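Local coordinates for protein alcohol dehydrogenase, zinc-containing (Thermotoga maritima, PDB 3IP1) that catalyses the NAD(+)-dependent oxidation of scyllo-inosose to 3-dehydro-scyllo-inosose, probably as a step in myo-inositol degradation, and binds two zinc ions per subunit, at residues Lys23-Glu26 and Gly27-Thr30; Gly180-Glu183 and Gly184-Phe188; Ala200-Ala203 and Val204-Gly208; Met373-Ile376 and Pro377-Lys381. All coordinates share one frame; numbering follows the deposited sequence.

Contact 1 of 4, residues Lys23-Glu26 and Gly27-Thr30; sequences KDIE and GKLT
Ile25 O takes two backbone amides at once, from Lys28 N at 2.8 Å and from Leu29 N at 2.9 Å, so that two successive residues face Ile25: a classic beta bulge. It closes a tight hairpin-like reversal in the loop between strands 3-12 and 37-38, where Glu26 and Gly27 form the corner of a type II turn. Leu29 N reaches the shared oxygen in the carbonyl plane, on a lone pair, whereas Lys28 N comes from 30° out of that plane. The return bond, Ile25 N to Leu29 O, completes a single antiparallel hydrogen-bonded pair. Gly27 suits the corner, since its positive phi (89°) would jam a side chain against the carbonyl oxygen of Glu26. The branches of Ile25 divide between two neighbours: CG2 lies 3.9 Å from Lys28 CD on the extended lysine chain, and CD1 meets Leu29 CD2 at 4.1 Å. Asp24 and Thr30 run side by side, both buried. The carboxylate of Asp24 takes the backbone amides of Gly21 and Trp31, and Thr30 OG1 is also bonded to Leu32 N. Lys23 turns its amine to Glu148 O, its side chain about 8 Å from those of Cys136 and Cys147 of the second zinc site. With OG1 of Thr30 anti to its own N (chi1 -176°), the hydroxyl gives Asp24 OD2 a weak hydrogen bond of 3.0 Å.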
ATOM      1  N   LYS A  23       1.370  28.627 -20.687  1.00 40.29           N
ATOM      2  CA  LYS A  23       2.740  28.733 -20.158  1.00 40.22           C
ATOM      3  C   LYS A  23       3.785  28.938 -21.254  1.00 39.75           C
ATOM      4  O   LYS A  23       4.990  28.951 -20.977  1.00 39.35           O
ATOM      5  CB  LYS A  23       3.109  27.478 -19.357  1.00 40.67           C
ATOM      6  CG  LYS A  23       2.439  27.370 -18.012  1.00 42.69           C
ATOM      7  CD  LYS A  23       2.754  26.046 -17.365  1.00 46.47           C
ATOM      8  CE  LYS A  23       2.884  26.197 -15.853  1.00 48.60           C
ATOM      9  NZ  LYS A  23       2.298  25.012 -15.146  1.00 50.95           N
ATOM     10  N   ASP A  24       3.331  29.084 -22.498  1.00 39.19           N
ATOM     11  CA  ASP A  24       4.262  29.272 -23.621  1.00 38.10           C
ATOM     12  C   ASP A  24       4.796  30.705 -23.675  1.00 38.20           C
ATOM     13  O   ASP A  24       4.148  31.644 -23.198  1.00 38.26           O
ATOM     14  CB  ASP A  24       3.577  28.922 -24.938  1.00 37.91           C
ATOM     15  CG  ASP A  24       3.257  27.444 -25.069  1.00 36.22           C
ATOM     16  OD1 ASP A  24       3.645  26.641 -24.196  1.00 35.20           O
ATOM     17  OD2 ASP A  24       2.609  27.083 -26.066  1.00 33.86           O
ATOM     18  N   ILE A  25       5.987  30.877 -24.237  1.00 38.01           N
ATOM     19  CA  ILE A  25       6.515  32.219 -24.502  1.00 37.50           C
ATOM     20  C   ILE A  25       6.784  32.364 -25.994  1.00 37.52           C
ATOM     21  O   ILE A  25       7.642  31.675 -26.574  1.00 37.08           O
ATOM     22  CB  ILE A  25       7.786  32.553 -23.687  1.00 37.50           C
ATOM     23  CG1 ILE A  25       7.486  32.505 -22.176  1.00 36.86           C
ATOM     24  CG2 ILE A  25       8.325  33.939 -24.100  1.00 37.03           C
ATOM     25  CD1 ILE A  25       8.713  32.232 -21.295  1.00 36.03           C
ATOM     26  N   GLU A  26       6.028  33.269 -26.598  1.00 37.40           N
ATOM     27  CA  GLU A  26       6.054  33.516 -28.022  1.00 37.69           C
ATOM     28  C   GLU A  26       7.492  33.700 -28.541  1.00 36.60           C
ATOM     29  O   GLU A  26       8.207  34.584 -28.087  1.00 36.44           O
ATOM     30  CB  GLU A  26       5.203  34.753 -28.292  1.00 38.44           C
ATOM     31  CG  GLU A  26       4.193  34.573 -29.410  1.00 43.29           C
ATOM     32  CD  GLU A  26       4.819  34.749 -30.776  1.00 48.18           C
ATOM     33  OE1 GLU A  26       5.945  35.282 -30.833  1.00 51.81           O
ATOM     34  OE2 GLU A  26       4.191  34.369 -31.793  1.00 50.35           O
ATOM     35  N   GLY A  27       7.923  32.834 -29.453  1.00 35.63           N
ATOM     36  CA  GLY A  27       9.269  32.936 -30.045  1.00 34.62           C
ATOM     37  C   GLY A  27      10.367  32.203 -29.281  1.00 34.14           C
ATOM     38  O   GLY A  27      11.503  32.058 -29.776  1.00 33.44           O
ATOM     39  N   LYS A  28      10.030  31.723 -28.083  1.00 33.33           N
ATOM     40  CA  LYS A  28      11.030  31.207 -27.161  1.00 33.19           C
ATOM     41  C   LYS A  28      10.764  29.822 -26.567  1.00 32.41           C
ATOM     42  O   LYS A  28      11.687  29.022 -26.431  1.00 32.83           O
ATOM     43  CB  LYS A  28      11.226  32.197 -26.029  1.00 33.30           C
ATOM     44  CG  LYS A  28      11.827  33.515 -26.477  1.00 35.27           C
ATOM     45  CD  LYS A  28      11.963  34.445 -25.279  1.00 40.16           C
ATOM     46  CE  LYS A  28      12.465  35.819 -25.683  1.00 43.16           C
ATOM     47  NZ  LYS A  28      12.023  36.814 -24.655  1.00 45.59           N
ATOM     48  N   LEU A  29       9.514  29.554 -26.198  1.00 31.07           N
ATOM     49  CA  LEU A  29       9.186  28.381 -25.393  1.00 30.11           C
ATOM     50  C   LEU A  29       7.784  27.872 -25.681  1.00 29.05           C
ATOM     51  O   LEU A  29       6.825  28.634 -25.670  1.00 27.47           O
ATOM     52  CB  LEU A  29       9.306  28.710 -23.890  1.00 30.21           C
ATOM     53  CG  LEU A  29       8.977  27.593 -22.872  1.00 30.81           C
ATOM     54  CD1 LEU A  29      10.122  26.628 -22.727  1.00 32.35           C
ATOM     55  CD2 LEU A  29       8.611  28.171 -21.501  1.00 33.67           C
ATOM     56  N   THR A  30       7.668  26.567 -25.895  1.00 28.75           N
ATOM     57  CA  THR A  30       6.353  25.950 -25.999  1.00 28.26           C
ATOM     58  C   THR A  30       6.288  24.604 -25.294  1.00 28.93           C
ATOM     59  O   THR A  30       7.300  23.894 -25.210  1.00 27.51           O
ATOM     60  CB  THR A  30       5.873  25.795 -27.480  1.00 28.41           C
ATOM     61  OG1 THR A  30       4.544  25.264 -27.491  1.00 28.30           O
ATOM     62  CG2 THR A  30       6.767  24.868 -28.263  1.00 26.90           C
TER

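Contact 2 of 4, residues Gly180-Glu183 and Gly184-Phe188; sequences GVYE and GDRLF
Tyr182 and Arg186 cross at about a right angle where a type II' turn leads the chain into helix 185-192. Gly184 and Asp185 have backbone angles close to those of that turn, and its closing bond, Arg186 N to Glu183 O, is weak at 3.2 Å. The positive phi of Gly184 favours glycine at this corner. Tyr182 CB packs against Leu187 CA at 3.5 Å and against Leu187 CB at 4.0 Å. From there a chi1 of -68°, with CG anti to the carbonyl carbon, sends the tyrosine ring toward the arginine. Leu187 has CG anti to its N, which brings CD1 to 3.9 Å from Tyr182 O; farther out it packs on Leu175, Leu178 and Pro124. Arg186 leaves the helix extended through chi2 and then bends at chi3 (46°), which swings its guanidinium back to the tyrosine. The two planes lie 31° apart, and Arg186 NH2 sits obliquely to the ring, 3.8 Å from Tyr182 CD2. The guanidinium is gripped from several directions: NH2 makes a salt bridge with Asp362, which also packs on Tyr182, NH1 bonds to Thr364 OG1, and NE turns to a water. The tyrosine hydroxyl makes a weak bond to Met357 O. The water lies at the edge of the guanidinium, in its plane, accepting from Arg186 NE at 3.2 Å and from Glu183 N at 2.6 Å.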
ATOM      1  N   GLY A 180      35.862   2.114  -7.532  1.00 39.47           N
ATOM      2  CA  GLY A 180      36.474   0.826  -7.223  1.00 40.60           C
ATOM      3  C   GLY A 180      35.625  -0.338  -7.685  1.00 40.99           C
ATOM      4  O   GLY A 180      36.056  -1.496  -7.618  1.00 42.07           O
ATOM      5  N   VAL A 181      34.408  -0.035  -8.135  1.00 40.56           N
ATOM      6  CA  VAL A 181      33.566  -1.007  -8.811  1.00 39.87           C
ATOM      7  C   VAL A 181      33.709  -0.770 -10.320  1.00 39.69           C
ATOM      8  O   VAL A 181      33.859  -1.697 -11.096  1.00 38.94           O
ATOM      9  CB  VAL A 181      32.089  -0.850  -8.395  1.00 40.01           C
ATOM     10  CG1 VAL A 181      31.228  -1.927  -9.060  1.00 40.05           C
ATOM     11  CG2 VAL A 181      31.943  -0.898  -6.878  1.00 39.92           C
ATOM     12  N   TYR A 182      33.644   0.499 -10.708  1.00 39.66           N
ATOM     13  CA  TYR A 182      33.765   0.922 -12.087  1.00 40.32           C
ATOM     14  C   TYR A 182      35.027   1.763 -12.175  1.00 40.93           C
ATOM     15  O   TYR A 182      35.147   2.782 -11.501  1.00 41.40           O
ATOM     16  CB  TYR A 182      32.552   1.764 -12.505  1.00 39.64           C
ATOM     17  CG  TYR A 182      31.264   0.998 -12.583  1.00 39.05           C
ATOM     18  CD1 TYR A 182      30.494   0.772 -11.443  1.00 38.47           C
ATOM     19  CD2 TYR A 182      30.811   0.495 -13.800  1.00 38.78           C
ATOM     20  CE1 TYR A 182      29.306   0.054 -11.512  1.00 40.00           C
ATOM     21  CE2 TYR A 182      29.624  -0.221 -13.889  1.00 38.98           C
ATOM     22  CZ  TYR A 182      28.877  -0.440 -12.744  1.00 40.92           C
ATOM     23  OH  TYR A 182      27.702  -1.149 -12.825  1.00 43.25           O
ATOM     24  N   GLU A 183      35.963   1.319 -13.006  1.00 41.64           N
ATOM     25  CA  GLU A 183      37.290   1.937 -13.117  1.00 42.35           C
ATOM     26  C   GLU A 183      37.323   3.062 -14.128  1.00 41.49           C
ATOM     27  O   GLU A 183      36.799   2.914 -15.238  1.00 41.32           O
ATOM     28  CB  GLU A 183      38.299   0.879 -13.560  1.00 43.08           C
ATOM     29  CG  GLU A 183      38.388  -0.285 -12.615  1.00 47.01           C
ATOM     30  CD  GLU A 183      39.211   0.045 -11.393  1.00 52.10           C
ATOM     31  OE1 GLU A 183      38.633   0.121 -10.280  1.00 54.02           O
ATOM     32  OE2 GLU A 183      40.441   0.238 -11.558  1.00 54.77           O
ATOM     33  N   GLY A 184      37.958   4.171 -13.751  1.00 40.59           N
ATOM     34  CA  GLY A 184      38.189   5.286 -14.672  1.00 39.62           C
ATOM     35  C   GLY A 184      36.926   5.804 -15.346  1.00 39.10           C
ATOM     36  O   GLY A 184      35.957   6.178 -14.669  1.00 38.94           O
ATOM     37  N   ASP A 185      36.935   5.806 -16.679  1.00 37.63           N
ATOM     38  CA  ASP A 185      35.836   6.360 -17.486  1.00 36.59           C
ATOM     39  C   ASP A 185      34.537   5.574 -17.378  1.00 35.19           C
ATOM     40  O   ASP A 185      33.457   6.141 -17.555  1.00 34.65           O
ATOM     41  CB  ASP A 185      36.227   6.442 -18.963  1.00 36.58           C
ATOM     42  CG  ASP A 185      37.137   7.613 -19.271  1.00 38.85           C
ATOM     43  OD1 ASP A 185      37.374   8.480 -18.393  1.00 40.10           O
ATOM     44  OD2 ASP A 185      37.624   7.665 -20.416  1.00 40.63           O
ATOM     45  N   ARG A 186      34.648   4.269 -17.128  1.00 34.03           N
ATOM     46  CA  ARG A 186      33.470   3.404 -16.968  1.00 32.97           C
ATOM     47  C   ARG A 186      32.559   3.889 -15.826  1.00 31.92           C
ATOM     48  O   ARG A 186      31.349   3.708 -15.874  1.00 31.81           O
ATOM     49  CB  ARG A 186      33.891   1.944 -16.753  1.00 32.96           C
ATOM     50  CG  ARG A 186      34.331   1.220 -18.032  1.00 34.52           C
ATOM     51  CD  ARG A 186      34.712  -0.266 -17.794  1.00 37.27           C
ATOM     52  NE  ARG A 186      33.751  -0.992 -16.953  1.00 38.36           N
ATOM     53  CZ  ARG A 186      32.514  -1.332 -17.327  1.00 39.50           C
ATOM     54  NH1 ARG A 186      32.073  -1.013 -18.534  1.00 39.90           N
ATOM     55  NH2 ARG A 186      31.707  -1.983 -16.490  1.00 37.68           N
ATOM     56  N   LEU A 187      33.148   4.500 -14.801  1.00 30.53           N
ATOM     57  CA  LEU A 187      32.368   5.090 -13.725  1.00 29.51           C
ATOM     58  C   LEU A 187      31.404   6.144 -14.281  1.00 28.97           C
ATOM     59  O   LEU A 187      30.241   6.211 -13.880  1.00 28.23           O
ATOM     60  CB  LEU A 187      33.279   5.729 -12.667  1.00 29.21           C
ATOM     61  CG  LEU A 187      32.574   6.263 -11.410  1.00 29.38           C
ATOM     62  CD1 LEU A 187      33.450   6.066 -10.171  1.00 32.14           C
ATOM     63  CD2 LEU A 187      32.170   7.716 -11.549  1.00 28.12           C
ATOM     64  N   PHE A 188      31.906   6.975 -15.192  1.00 28.49           N
ATOM     65  CA  PHE A 188      31.111   8.058 -15.744  1.00 27.81           C
ATOM     66  C   PHE A 188      30.129   7.537 -16.792  1.00 27.34           C
ATOM     67  O   PHE A 188      28.989   7.984 -16.872  1.00 26.31           O
ATOM     68  CB  PHE A 188      32.019   9.167 -16.264  1.00 28.18           C
ATOM     69  CG  PHE A 188      32.836   9.823 -15.176  1.00 28.81           C
ATOM     70  CD1 PHE A 188      32.223  10.650 -14.235  1.00 28.75           C
ATOM     71  CD2 PHE A 188      34.218   9.582 -15.076  1.00 30.34           C
ATOM     72  CE1 PHE A 188      32.960  11.237 -13.205  1.00 29.86           C
ATOM     73  CE2 PHE A 188      34.985  10.173 -14.061  1.00 30.06           C
ATOM     74  CZ  PHE A 188      34.359  11.002 -13.123  1.00 30.65           C
TER
HETATM   75  O   HOH W   1      35.513  -0.948 -14.228  1.00 35.94           O

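Contact 3 of 4, residues Ala200-Ala203 and Val204-Gly208; sequences AYNA and VIVRG
Over one face of the Tyr201 ring sits Ile205 CG1, 3.8 Å from the centroid and only 8° off the normal, a CH-pi contact one turn along helix 194-207; at the ring edge, Val206 CG2 is 4.5 Å from Tyr201 CD1. The helix widens into a pi-type turn just beyond, beside the Rossmann-type domain, where Ala200, Ala203 and Val204 pack on helix 224-235 and strand 285-288. Ile205 CG2 also touches CE1 of Tyr201 at 3.6 Å. A chi1 of -167° brings the ring alongside Ile205, and its hydroxyl bonds to Pro213 O of the second subunit, where Arg212 packs on Tyr201, Ile205 and Val206. Shortening Tyr201 to an alanine is likely to strip the cover from Ile205 CG1 and leave Pro213 O of that subunit without this partner. Asn202 and Arg207 point their side chains the same way; OD1 of Asn202 rests 3.6 Å from Val206 CB. Arg207 bonds to Gly340 O and to Gln337 of the third subunit. The backbone begins with ordinary alpha-helical bonds, Ile205 N to Tyr201 O among them, until Arg207 N reaches five residues back to Asn202 O, 2.8 Å and almost straight at 175°.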
ATOM      1  N   ALA A 200      12.926   3.783 -16.124  1.00 21.18           N
ATOM      2  CA  ALA A 200      12.473   2.397 -16.019  1.00 22.26           C
ATOM      3  C   ALA A 200      12.139   2.045 -14.568  1.00 22.12           C
ATOM      4  O   ALA A 200      11.105   1.440 -14.279  1.00 22.46           O
ATOM      5  CB  ALA A 200      13.552   1.444 -16.546  1.00 21.64           C
ATOM      6  N   TYR A 201      13.021   2.438 -13.659  1.00 21.80           N
ATOM      7  CA  TYR A 201      12.825   2.131 -12.243  1.00 21.99           C
ATOM      8  C   TYR A 201      11.527   2.747 -11.724  1.00 21.87           C
ATOM      9  O   TYR A 201      10.749   2.063 -11.078  1.00 21.25           O
ATOM     10  CB  TYR A 201      14.029   2.604 -11.423  1.00 21.28           C
ATOM     11  CG  TYR A 201      14.095   2.083  -9.999  1.00 22.39           C
ATOM     12  CD1 TYR A 201      13.246   2.588  -9.008  1.00 23.23           C
ATOM     13  CD2 TYR A 201      15.050   1.119  -9.627  1.00 22.63           C
ATOM     14  CE1 TYR A 201      13.318   2.124  -7.679  1.00 22.54           C
ATOM     15  CE2 TYR A 201      15.145   0.664  -8.317  1.00 22.37           C
ATOM     16  CZ  TYR A 201      14.266   1.167  -7.344  1.00 23.44           C
ATOM     17  OH  TYR A 201      14.339   0.721  -6.041  1.00 22.33           O
ATOM     18  N   ASN A 202      11.308   4.029 -12.017  1.00 22.21           N
ATOM     19  CA  ASN A 202      10.075   4.722 -11.629  1.00 23.45           C
ATOM     20  C   ASN A 202       8.854   4.009 -12.217  1.00 23.76           C
ATOM     21  O   ASN A 202       7.827   3.849 -11.560  1.00 23.86           O
ATOM     22  CB  ASN A 202      10.113   6.179 -12.108  1.00 23.45           C
ATOM     23  CG  ASN A 202       8.888   6.992 -11.662  1.00 25.74           C
ATOM     24  OD1 ASN A 202       8.683   7.233 -10.473  1.00 27.18           O
ATOM     25  ND2 ASN A 202       8.092   7.452 -12.631  1.00 26.26           N
ATOM     26  N   ALA A 203       8.986   3.552 -13.454  1.00 23.48           N
ATOM     27  CA  ALA A 203       7.891   2.907 -14.128  1.00 23.56           C
ATOM     28  C   ALA A 203       7.540   1.561 -13.511  1.00 23.39           C
ATOM     29  O   ALA A 203       6.369   1.283 -13.309  1.00 23.49           O
ATOM     30  CB  ALA A 203       8.189   2.777 -15.621  1.00 24.14           C
ATOM     31  N   VAL A 204       8.534   0.737 -13.185  1.00 23.00           N
ATOM     32  CA  VAL A 204       8.228  -0.626 -12.708  1.00 23.82           C
ATOM     33  C   VAL A 204       8.141  -0.839 -11.180  1.00 23.91           C
ATOM     34  O   VAL A 204       7.394  -1.725 -10.720  1.00 24.20           O
ATOM     35  CB  VAL A 204       9.141  -1.722 -13.338  1.00 23.11           C
ATOM     36  CG1 VAL A 204       8.998  -1.712 -14.854  1.00 24.17           C
ATOM     37  CG2 VAL A 204      10.600  -1.558 -12.938  1.00 23.81           C
ATOM     38  N   ILE A 205       8.901  -0.045 -10.423  1.00 23.21           N
ATOM     39  CA  ILE A 205       8.974  -0.185  -8.964  1.00 22.62           C
ATOM     40  C   ILE A 205       8.009   0.793  -8.306  1.00 22.99           C
ATOM     41  O   ILE A 205       7.153   0.379  -7.519  1.00 22.96           O
ATOM     42  CB  ILE A 205      10.427   0.049  -8.422  1.00 22.07           C
ATOM     43  CG1 ILE A 205      11.423  -0.939  -9.034  1.00 20.70           C
ATOM     44  CG2 ILE A 205      10.471  -0.007  -6.868  1.00 22.26           C
ATOM     45  CD1 ILE A 205      11.019  -2.389  -8.976  1.00 21.05           C
ATOM     46  N   VAL A 206       8.143   2.081  -8.641  1.00 22.40           N
ATOM     47  CA  VAL A 206       7.334   3.130  -8.025  1.00 22.96           C
ATOM     48  C   VAL A 206       5.880   3.179  -8.531  1.00 23.59           C
ATOM     49  O   VAL A 206       4.954   3.086  -7.735  1.00 23.42           O
ATOM     50  CB  VAL A 206       7.979   4.533  -8.183  1.00 22.83           C
ATOM     51  CG1 VAL A 206       7.167   5.591  -7.403  1.00 23.58           C
ATOM     52  CG2 VAL A 206       9.451   4.510  -7.695  1.00 24.12           C
ATOM     53  N   ARG A 207       5.684   3.379  -9.838  1.00 23.52           N
ATOM     54  CA  ARG A 207       4.345   3.414 -10.427  1.00 24.31           C
ATOM     55  C   ARG A 207       3.721   2.030 -10.571  1.00 25.17           C
ATOM     56  O   ARG A 207       2.563   1.832 -10.232  1.00 25.50           O
ATOM     57  CB  ARG A 207       4.384   4.103 -11.807  1.00 24.03           C
ATOM     58  CG  ARG A 207       4.667   5.596 -11.737  1.00 23.78           C
ATOM     59  CD  ARG A 207       3.570   6.310 -10.955  1.00 25.19           C
ATOM     60  NE  ARG A 207       2.354   6.417 -11.762  1.00 23.85           N
ATOM     61  CZ  ARG A 207       1.120   6.238 -11.309  1.00 22.86           C
ATOM     62  NH1 ARG A 207       0.901   5.933 -10.042  1.00 24.55           N
ATOM     63  NH2 ARG A 207       0.097   6.387 -12.135  1.00 24.87           N
ATOM     64  N   GLY A 208       4.489   1.084 -11.111  1.00 25.77           N
ATOM     65  CA  GLY A 208       4.024  -0.275 -11.330  1.00 26.49           C
ATOM     66  C   GLY A 208       3.759  -1.032 -10.054  1.00 27.04           C
ATOM     67  O   GLY A 208       3.019  -2.019 -10.060  1.00 27.69           O
TER

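Contact 4 of 4, residues Met373-Ile376 and Pro377-Lys381; sequences MEEI and PEYIK
In the opening turn of helix 376-382, Tyr379 N lies 3.1 Å from Glu375 O and Ile380 N lies 2.9 Å from Ile376 O, both bonded, with Pro377 early in the helix, where its lack of an N-H costs no helical bond. Ile376 and Ile380 pack one turn apart on the buried side: CG2 of Ile376, anti to its N, meets CD1 of Ile380 at 3.7 Å. The proline ring, joined to Ile376 by the peptide bond, also brings Pro377 CD to 3.4 Å from Glu374 O. On another side Glu375 and Tyr379 run alongside each other. The carbonyl oxygen of Glu375 comes to the edge of the tyrosine ring near its plane, 3.1 Å from Tyr379 CD2, while Glu375 CB is 3.9 Å from the same ring atom. The carboxylate plane stands 68° from the ring. The carboxylates of Glu375 and Glu378 are like charges not in contact, OE1 to OE1 5.0 Å; Ser372 OG holds Glu375 OE2, and Glu378 forms a salt bridge with Arg382. The tyrosine hydroxyl reaches Lys369 NZ; a valine in place of Tyr379 would probably leave that amine without this partner and bare the flank of Glu375. The turn packs between sheets and the loop at Ile67, with Ile376 and Tyr379 on Val371 of strand 369-371, Ile376 also on Val6 of strand 3-12, and Pro377 on Val42 and Val44 of strand 40-47.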
HETATM    1  N   MSE A 373      32.520  15.064 -28.380  1.00 33.51           N
HETATM    2  CA  MSE A 373      31.530  16.140 -28.511  1.00 34.99           C
HETATM    3  C   MSE A 373      31.278  16.562 -29.976  1.00 35.24           C
HETATM    4  O   MSE A 373      30.117  16.695 -30.407  1.00 34.63           O
HETATM    5  CB  MSE A 373      31.923  17.346 -27.666  1.00 34.80           C
HETATM    6  CG  MSE A 373      30.930  18.474 -27.779  1.00 36.82           C
HETATM    7 SE   MSE A 373      31.355  19.955 -26.608  1.00 42.36          SE
HETATM    8  CE  MSE A 373      32.922  20.629 -27.546  1.00 40.79           C
ATOM      9  N   GLU A 374      32.361  16.745 -30.733  1.00 35.36           N
ATOM     10  CA  GLU A 374      32.279  17.132 -32.145  1.00 35.78           C
ATOM     11  C   GLU A 374      31.451  16.183 -32.992  1.00 34.96           C
ATOM     12  O   GLU A 374      30.796  16.618 -33.935  1.00 35.06           O
ATOM     13  CB  GLU A 374      33.677  17.246 -32.778  1.00 36.78           C
ATOM     14  CG  GLU A 374      34.664  18.170 -32.060  1.00 41.42           C
ATOM     15  CD  GLU A 374      34.202  19.623 -31.987  1.00 48.34           C
ATOM     16  OE1 GLU A 374      33.787  20.181 -33.040  1.00 52.42           O
ATOM     17  OE2 GLU A 374      34.263  20.210 -30.873  1.00 50.82           O
ATOM     18  N   GLU A 375      31.482  14.893 -32.669  1.00 34.15           N
ATOM     19  CA  GLU A 375      30.782  13.900 -33.469  1.00 33.84           C
ATOM     20  C   GLU A 375      29.293  13.789 -33.145  1.00 33.35           C
ATOM     21  O   GLU A 375      28.558  13.096 -33.860  1.00 33.19           O
ATOM     22  CB  GLU A 375      31.436  12.543 -33.289  1.00 34.19           C
ATOM     23  CG  GLU A 375      32.880  12.481 -33.761  1.00 37.03           C
ATOM     24  CD  GLU A 375      33.511  11.143 -33.419  1.00 40.20           C
ATOM     25  OE1 GLU A 375      33.291  10.154 -34.160  1.00 41.55           O
ATOM     26  OE2 GLU A 375      34.211  11.074 -32.391  1.00 41.41           O
ATOM     27  N   ILE A 376      28.858  14.460 -32.068  1.00 32.14           N
ATOM     28  CA  ILE A 376      27.467  14.366 -31.585  1.00 31.72           C
ATOM     29  C   ILE A 376      26.432  14.798 -32.624  1.00 31.27           C
ATOM     30  O   ILE A 376      25.475  14.059 -32.867  1.00 31.07           O
ATOM     31  CB  ILE A 376      27.236  15.118 -30.233  1.00 31.28           C
ATOM     32  CG1 ILE A 376      27.912  14.385 -29.067  1.00 32.28           C
ATOM     33  CG2 ILE A 376      25.743  15.320 -29.946  1.00 31.52           C
ATOM     34  CD1 ILE A 376      27.467  12.914 -28.854  1.00 32.06           C
ATOM     35  N   PRO A 377      26.599  15.995 -33.232  1.00 31.70           N
ATOM     36  CA  PRO A 377      25.560  16.356 -34.211  1.00 32.32           C
ATOM     37  C   PRO A 377      25.408  15.286 -35.306  1.00 32.54           C
ATOM     38  O   PRO A 377      24.292  14.935 -35.680  1.00 32.93           O
ATOM     39  CB  PRO A 377      26.064  17.696 -34.779  1.00 32.80           C
ATOM     40  CG  PRO A 377      26.876  18.283 -33.655  1.00 31.58           C
ATOM     41  CD  PRO A 377      27.548  17.104 -33.002  1.00 31.14           C
ATOM     42  N   GLU A 378      26.528  14.743 -35.766  1.00 32.85           N
ATOM     43  CA  GLU A 378      26.530  13.701 -36.793  1.00 33.40           C
ATOM     44  C   GLU A 378      25.734  12.470 -36.340  1.00 32.23           C
ATOM     45  O   GLU A 378      24.948  11.904 -37.111  1.00 32.26           O
ATOM     46  CB  GLU A 378      27.978  13.316 -37.148  1.00 33.84           C
ATOM     47  CG  GLU A 378      28.110  12.155 -38.135  1.00 38.67           C
ATOM     48  CD  GLU A 378      29.497  11.478 -38.117  1.00 44.21           C
ATOM     49  OE1 GLU A 378      30.525  12.146 -37.860  1.00 46.58           O
ATOM     50  OE2 GLU A 378      29.553  10.255 -38.364  1.00 47.95           O
ATOM     51  N   TYR A 379      25.942  12.057 -35.090  1.00 31.23           N
ATOM     52  CA  TYR A 379      25.288  10.851 -34.581  1.00 30.05           C
ATOM     53  C   TYR A 379      23.798  11.022 -34.288  1.00 29.49           C
ATOM     54  O   TYR A 379      23.019  10.093 -34.445  1.00 29.07           O
ATOM     55  CB  TYR A 379      26.057  10.274 -33.384  1.00 30.56           C
ATOM     56  CG  TYR A 379      27.226   9.451 -33.852  1.00 30.96           C
ATOM     57  CD1 TYR A 379      27.054   8.105 -34.202  1.00 31.75           C
ATOM     58  CD2 TYR A 379      28.484  10.022 -34.015  1.00 31.56           C
ATOM     59  CE1 TYR A 379      28.119   7.343 -34.682  1.00 32.70           C
ATOM     60  CE2 TYR A 379      29.570   9.261 -34.497  1.00 32.96           C
ATOM     61  CZ  TYR A 379      29.371   7.933 -34.834  1.00 33.89           C
ATOM     62  OH  TYR A 379      30.420   7.171 -35.296  1.00 36.38           O
ATOM     63  N   ILE A 380      23.418  12.211 -33.847  1.00 29.24           N
ATOM     64  CA  ILE A 380      22.015  12.559 -33.667  1.00 29.50           C
ATOM     65  C   ILE A 380      21.268  12.397 -35.000  1.00 29.87           C
ATOM     66  O   ILE A 380      20.132  11.923 -35.029  1.00 29.24           O
ATOM     67  CB  ILE A 380      21.886  14.009 -33.110  1.00 29.23           C
ATOM     68  CG1 ILE A 380      22.275  14.036 -31.633  1.00 29.38           C
ATOM     69  CG2 ILE A 380      20.482  14.588 -33.311  1.00 29.13           C
ATOM     70  CD1 ILE A 380      22.165  15.427 -30.982  1.00 27.25           C
ATOM     71  N   LYS A 381      21.918  12.796 -36.092  1.00 30.27           N
ATOM     72  CA  LYS A 381      21.397  12.593 -37.437  1.00 31.76           C
ATOM     73  C   LYS A 381      21.395  11.101 -37.862  1.00 32.19           C
ATOM     74  O   LYS A 381      20.400  10.571 -38.378  1.00 32.05           O
ATOM     75  CB  LYS A 381      22.209  13.456 -38.427  1.00 32.33           C
ATOM     76  CG  LYS A 381      22.379  12.870 -39.858  1.00 34.71           C
ATOM     77  CD  LYS A 381      21.548  13.601 -40.905  1.00 38.74           C
ATOM     78  CE  LYS A 381      20.055  13.424 -40.692  1.00 39.75           C
ATOM     79  NZ  LYS A 381      19.274  13.614 -41.967  1.00 39.77           N
TER
HETATM   80  O   HOH W   2      29.452  16.029 -35.880  1.00 31.01           O

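How the contacts relate
The four contacts follow one another along the chain and none touches another. Contact 1 lies by the four-cysteine metal site, the side chain of Lys23 being about 9 Å from a bound cadmium. The side chains of Ala200 in contact 3 and Ile380 in contact 4 are about 11 Å and 12 Å from a bound cadmium, and that of Ile380 is about 9 Å from those of Cys68, a zinc ligand, and His73, probably part of a charge relay. Contacts 3 and 4 lie on opposite sides of the chain's centre, their own centres about 31 Å apart; Ala200 also approaches Ile225, a probable NAD(+) residue. Contact 2 lies away from these sites, about 12 Å from contact 4 by nearest atoms.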